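Local coordinates for protein oxidoreductase, short-chain dehydrogenase/reductase family (Aeromonas hydrophila subsp. hydrophila, PDB 3L6E) that probably acts as a nucleotide-dependent oxidoreductase of the short-chain dehydrogenase/reductase family, perhaps reducing 3-dehydrosphinganine in sphingolipid metabolism, at residues G124-A138 against S169-I181. Numbering follows the deposited sequence.
Sequences GERGGVLANVLSSAA and SPLRLVNLYPSGI. Unlike the reference sequence in segment 124-138: Glu125 (reference Asp), Arg126 (reference Lys).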
loop_
_atom_site.group_PDB
_atom_site.type_symbol
_atom_site.label_atom_id
_atom_site.label_comp_id
_atom_site.label_asym_id
_atom_site.label_seq_id
_atom_site.Cartn_x
_atom_site.Cartn_y
_atom_site.Cartn_z
ATOM N N GLY A 124 -19.734 -5.592 12.291
ATOM C CA GLY A 124 -20.202 -5.755 10.909
ATOM C C GLY A 124 -21.283 -4.758 10.512
ATOM O O GLY A 124 -21.309 -4.277 9.386
ATOM N N GLU A 125 -22.169 -4.427 11.439
ATOM C CA GLU A 125 -23.227 -3.460 11.132
ATOM C C GLU A 125 -22.820 -2.015 11.388
ATOM O O GLU A 125 -23.188 -1.121 10.637
ATOM C CB GLU A 125 -24.521 -3.809 11.865
ATOM C CG GLU A 125 -25.082 -5.157 11.426
ATOM C CD GLU A 125 -26.592 -5.193 11.404
ATOM O OE1 GLU A 125 -27.207 -4.265 10.822
ATOM O OE2 GLU A 125 -27.168 -6.159 11.955
ATOM N N ARG A 126 -22.035 -1.798 12.437
ATOM C CA ARG A 126 -21.601 -0.460 12.819
ATOM C C ARG A 126 -20.534 0.096 11.871
ATOM O O ARG A 126 -20.464 1.304 11.632
ATOM C CB ARG A 126 -21.092 -0.489 14.251
ATOM C CG ARG A 126 -20.763 0.862 14.821
ATOM C CD ARG A 126 -20.339 0.718 16.252
ATOM N NE ARG A 126 -19.440 1.795 16.637
ATOM C CZ ARG A 126 -18.120 1.716 16.575
ATOM N NH1 ARG A 126 -17.535 0.602 16.151
ATOM N NH2 ARG A 126 -17.379 2.754 16.939
ATOM N N GLY A 127 -19.714 -0.788 11.317
ATOM C CA GLY A 127 -18.643 -0.364 10.437
ATOM C C GLY A 127 -17.333 -0.301 11.180
ATOM O O GLY A 127 -17.302 -0.496 12.393
ATOM N N GLY A 128 -16.258 -0.017 10.449
ATOM C CA GLY A 128 -14.902 -0.042 10.990
ATOM C C GLY A 128 -13.949 -0.826 10.108
ATOM O O GLY A 128 -14.255 -1.102 8.949
ATOM N N VAL A 129 -12.786 -1.183 10.659
ATOM C CA VAL A 129 -11.701 -1.795 9.881
ATOM C C VAL A 129 -11.197 -3.126 10.475
ATOM O O VAL A 129 -10.927 -3.224 11.679
ATOM C CB VAL A 129 -10.543 -0.774 9.651
ATOM C CG1 VAL A 129 -9.408 -1.363 8.821
ATOM C CG2 VAL A 129 -11.078 0.485 8.945
ATOM N N LEU A 130 -11.124 -4.148 9.611
ATOM C CA LEU A 130 -10.481 -5.422 9.918
ATOM C C LEU A 130 -9.212 -5.523 9.101
ATOM O O LEU A 130 -9.246 -5.752 7.876
ATOM C CB LEU A 130 -11.367 -6.643 9.616
ATOM C CG LEU A 130 -10.658 -8.008 9.708
ATOM C CD1 LEU A 130 -10.201 -8.323 11.113
ATOM C CD2 LEU A 130 -11.524 -9.167 9.158
ATOM N N ALA A 131 -8.092 -5.356 9.788
ATOM C CA ALA A 131 -6.808 -5.323 9.108
ATOM C C ALA A 131 -6.076 -6.574 9.485
ATOM O O ALA A 131 -5.976 -6.899 10.660
ATOM C CB ALA A 131 -6.021 -4.088 9.491
ATOM N N ASN A 132 -5.598 -7.285 8.471
ATOM C CA ASN A 132 -4.874 -8.519 8.678
ATOM C C ASN A 132 -3.436 -8.393 8.195
ATOM O O ASN A 132 -3.182 -7.855 7.106
ATOM C CB ASN A 132 -5.558 -9.661 7.958
ATOM C CG ASN A 132 -6.573 -10.354 8.811
ATOM O OD1 ASN A 132 -6.254 -11.218 9.615
ATOM N ND2 ASN A 132 -7.820 -9.991 8.626
ATOM N N VAL A 133 -2.514 -8.886 9.015
ATOM C CA VAL A 133 -1.098 -8.912 8.673
ATOM C C VAL A 133 -0.733 -10.320 8.200
ATOM O O VAL A 133 -0.838 -11.286 8.952
ATOM C CB VAL A 133 -0.186 -8.506 9.857
ATOM C CG1 VAL A 133 1.287 -8.473 9.417
ATOM C CG2 VAL A 133 -0.571 -7.150 10.366
ATOM N N LEU A 134 -0.365 -10.429 6.930
ATOM C CA LEU A 134 0.148 -11.671 6.388
ATOM C C LEU A 134 1.687 -11.542 6.258
ATOM O O LEU A 134 2.231 -11.392 5.170
ATOM C CB LEU A 134 -0.562 -12.004 5.063
ATOM C CG LEU A 134 -2.089 -12.262 5.090
ATOM C CD1 LEU A 134 -2.926 -10.989 5.314
ATOM C CD2 LEU A 134 -2.522 -12.906 3.793
ATOM N N SER A 135 2.380 -11.569 7.393
ATOM C CA SER A 135 3.820 -11.267 7.420
ATOM C C SER A 135 4.679 -12.400 6.852
ATOM O O SER A 135 4.267 -13.565 6.838
ATOM C CB SER A 135 4.274 -10.877 8.826
ATOM O OG SER A 135 4.011 -11.912 9.758
ATOM N N SER A 136 5.865 -12.045 6.365
ATOM C CA SER A 136 6.706 -12.988 5.641
ATOM C C SER A 136 8.142 -12.920 6.154
ATOM O O SER A 136 8.957 -12.135 5.658
ATOM C CB SER A 136 6.643 -12.700 4.140
ATOM O OG SER A 136 6.607 -13.897 3.388
ATOM N N ALA A 137 8.429 -13.757 7.150
ATOM C CA ALA A 137 9.732 -13.813 7.828
ATOM C C ALA A 137 10.908 -14.046 6.884
ATOM O O ALA A 137 10.884 -14.961 6.055
ATOM C CB ALA A 137 9.706 -14.880 8.913
ATOM N N ALA A 138 11.933 -13.207 7.022
ATOM C CA ALA A 138 13.147 -13.304 6.209
ATOM C C ALA A 138 13.969 -14.576 6.480
ATOM O O ALA A 138 14.660 -14.686 7.498
ATOM C CB ALA A 138 14.012 -12.049 6.384
ATOM N N SER A 169 -20.997 -3.536 2.897
ATOM C CA SER A 169 -21.140 -3.552 4.348
ATOM C C SER A 169 -20.120 -2.579 4.920
ATOM O O SER A 169 -18.988 -2.516 4.440
ATOM C CB SER A 169 -20.932 -4.971 4.895
ATOM O OG SER A 169 -20.695 -4.984 6.292
ATOM N N PRO A 170 -20.516 -1.808 5.949
ATOM C CA PRO A 170 -19.631 -0.765 6.472
ATOM C C PRO A 170 -18.296 -1.285 7.021
ATOM O O PRO A 170 -17.419 -0.491 7.364
ATOM C CB PRO A 170 -20.468 -0.117 7.583
ATOM C CG PRO A 170 -21.498 -1.149 7.942
ATOM C CD PRO A 170 -21.806 -1.851 6.666
ATOM N N LEU A 171 -18.134 -2.600 7.099
ATOM C CA LEU A 171 -16.878 -3.153 7.601
ATOM C C LEU A 171 -15.883 -3.327 6.452
ATOM O O LEU A 171 -16.189 -3.969 5.444
ATOM C CB LEU A 171 -17.128 -4.459 8.360
ATOM C CG LEU A 171 -15.976 -5.270 8.965
ATOM C CD1 LEU A 171 -15.085 -4.431 9.867
ATOM C CD2 LEU A 171 -16.559 -6.444 9.733
ATOM N N ARG A 172 -14.708 -2.723 6.599
ATOM C CA ARG A 172 -13.703 -2.703 5.529
ATOM C C ARG A 172 -12.607 -3.720 5.807
ATOM O O ARG A 172 -12.117 -3.781 6.921
ATOM C CB ARG A 172 -13.081 -1.304 5.415
ATOM C CG ARG A 172 -13.966 -0.275 4.741
ATOM C CD ARG A 172 -13.543 1.166 5.050
ATOM N NE ARG A 172 -14.599 2.105 4.648
ATOM C CZ ARG A 172 -14.634 3.403 4.953
ATOM N NH1 ARG A 172 -13.668 3.963 5.676
ATOM N NH2 ARG A 172 -15.643 4.153 4.526
ATOM N N LEU A 173 -12.222 -4.508 4.802
ATOM C CA LEU A 173 -11.096 -5.430 4.956
ATOM C C LEU A 173 -9.860 -4.877 4.279
ATOM O O LEU A 173 -9.885 -4.507 3.103
ATOM C CB LEU A 173 -11.431 -6.885 4.533
ATOM C CG LEU A 173 -11.989 -7.770 5.670
ATOM C CD1 LEU A 173 -13.242 -7.130 6.273
ATOM C CD2 LEU A 173 -12.295 -9.243 5.255
ATOM N N VAL A 174 -8.797 -4.782 5.082
ATOM C CA VAL A 174 -7.489 -4.287 4.665
ATOM C C VAL A 174 -6.457 -5.394 4.913
ATOM O O VAL A 174 -6.361 -5.943 6.017
ATOM C CB VAL A 174 -7.088 -2.990 5.415
ATOM C CG1 VAL A 174 -5.693 -2.513 4.973
ATOM C CG2 VAL A 174 -8.148 -1.848 5.179
ATOM N N ASN A 175 -5.721 -5.744 3.870
ATOM C CA ASN A 175 -4.717 -6.803 3.968
ATOM C C ASN A 175 -3.306 -6.214 3.817
ATOM O O ASN A 175 -3.034 -5.537 2.858
ATOM C CB ASN A 175 -4.980 -7.872 2.917
ATOM C CG ASN A 175 -6.276 -8.625 3.144
ATOM O OD1 ASN A 175 -6.758 -8.774 4.272
ATOM N ND2 ASN A 175 -6.843 -9.125 2.062
ATOM N N LEU A 176 -2.424 -6.468 4.774
ATOM C CA LEU A 176 -1.106 -5.836 4.798
ATOM C C LEU A 176 -0.011 -6.908 4.709
ATOM O O LEU A 176 -0.064 -7.885 5.437
ATOM C CB LEU A 176 -0.928 -5.022 6.090
ATOM C CG LEU A 176 -2.095 -4.087 6.478
ATOM C CD1 LEU A 176 -2.053 -3.711 7.942
ATOM C CD2 LEU A 176 -2.154 -2.845 5.620
ATOM N N TYR A 177 0.972 -6.686 3.829
ATOM C CA TYR A 177 1.996 -7.673 3.512
ATOM C C TYR A 177 3.434 -7.163 3.713
ATOM O O TYR A 177 4.066 -6.696 2.770
ATOM C CB TYR A 177 1.814 -8.135 2.061
ATOM C CG TYR A 177 0.443 -8.691 1.754
ATOM C CD1 TYR A 177 -0.672 -7.832 1.550
ATOM C CD2 TYR A 177 0.252 -10.061 1.633
ATOM C CE1 TYR A 177 -1.930 -8.355 1.237
ATOM C CE2 TYR A 177 -0.988 -10.597 1.322
ATOM C CZ TYR A 177 -2.077 -9.745 1.117
ATOM O OH TYR A 177 -3.311 -10.300 0.837
ATOM N N PRO A 178 3.929 -7.196 4.942
ATOM C CA PRO A 178 5.348 -6.913 5.178
ATOM C C PRO A 178 6.158 -8.148 4.833
ATOM O O PRO A 178 6.067 -9.127 5.557
ATOM C CB PRO A 178 5.433 -6.726 6.701
ATOM C CG PRO A 178 4.041 -6.936 7.242
ATOM C CD PRO A 178 3.228 -7.592 6.175
ATOM N N SER A 179 6.921 -8.111 3.746
ATOM C CA SER A 179 7.801 -9.223 3.370
ATOM C C SER A 179 9.236 -8.939 3.754
ATOM O O SER A 179 9.872 -8.041 3.190
ATOM C CB SER A 179 7.752 -9.481 1.868
ATOM O OG SER A 179 6.654 -10.297 1.530
ATOM N N GLY A 180 9.751 -9.709 4.709
ATOM C CA GLY A 180 11.169 -9.635 5.061
ATOM C C GLY A 180 11.413 -9.180 6.484
ATOM O O GLY A 180 12.405 -8.501 6.765
ATOM N N ILE A 181 10.511 -9.557 7.381
ATOM C CA ILE A 181 10.670 -9.246 8.789
ATOM C C ILE A 181 11.594 -10.290 9.462
ATOM O O ILE A 181 11.716 -11.423 8.984
ATOM C CB ILE A 181 9.289 -9.097 9.488
ATOM C CG1 ILE A 181 9.383 -8.159 10.697
ATOM C CG2 ILE A 181 8.679 -10.455 9.835
ATOM C CD1 ILE A 181 9.162 -6.687 10.359
HETATM O O HOH W 1 3.858 -11.169 3.188
#
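Gly128 to Val133 pairs in parallel with Leu171 to Leu176; the axes of strands 128-133 and 171-181 approach to 4.7 Å and cross at -24°. After a weak bond from Gly128 N to Pro170 O, the regular ladder begins with Arg172 N giving to Gly128 O, and continues with Leu130 and Asn132 each bonding through both N and O to the residues flanking their partners. Leu130 N to Arg172 O, 2.9 Å, is almost linear at 174°. Leu134 N still reaches Leu176 O, but Pro178 has no N-H to give. Instead, a water donates to Leu134 O at 2.6 Å and makes a weak bond with Ser179 OG. Pairing resumes where Ser136 N meets Pro178 O, and Ala138 N to Ile181 O (2.7 Å) closes the far end.

Along the regular ladder, side chains alternate between the faces. On one, Leu130 and Leu173 lie side by side, CD2 of Leu130 3.8 Å from CG of Leu173, followed by Asn132 and Asn175; helices 98-123 and 145-165 pack on this side. The other face carries Val129, whose CG1 touches CG2 of Val174 at 3.9 Å, then Ala131 and Leu176, and finally Val133, whose CG1 meets CG of Pro178, the two side chains lying at about a right angle. Past the ladder, Leu134 runs alongside Tyr177 with CD2 3.7 Å from ring atom CE2. With CG anti to its carbonyl carbon (chi1 -56°), the Tyr177 ring comes back to Leu134, and it also stacks on Phe223. Before the strands, Pro170 sits tightly on Gly127, CB to CA 3.4 Å.

Helix 145-165 links the two strands in a beta-alpha-beta unit, with Ser136 OG to Lys152 NZ an added tie, within the seven-stranded parallel Rossmann-fold sheet of short-chain dehydrogenases/reductases.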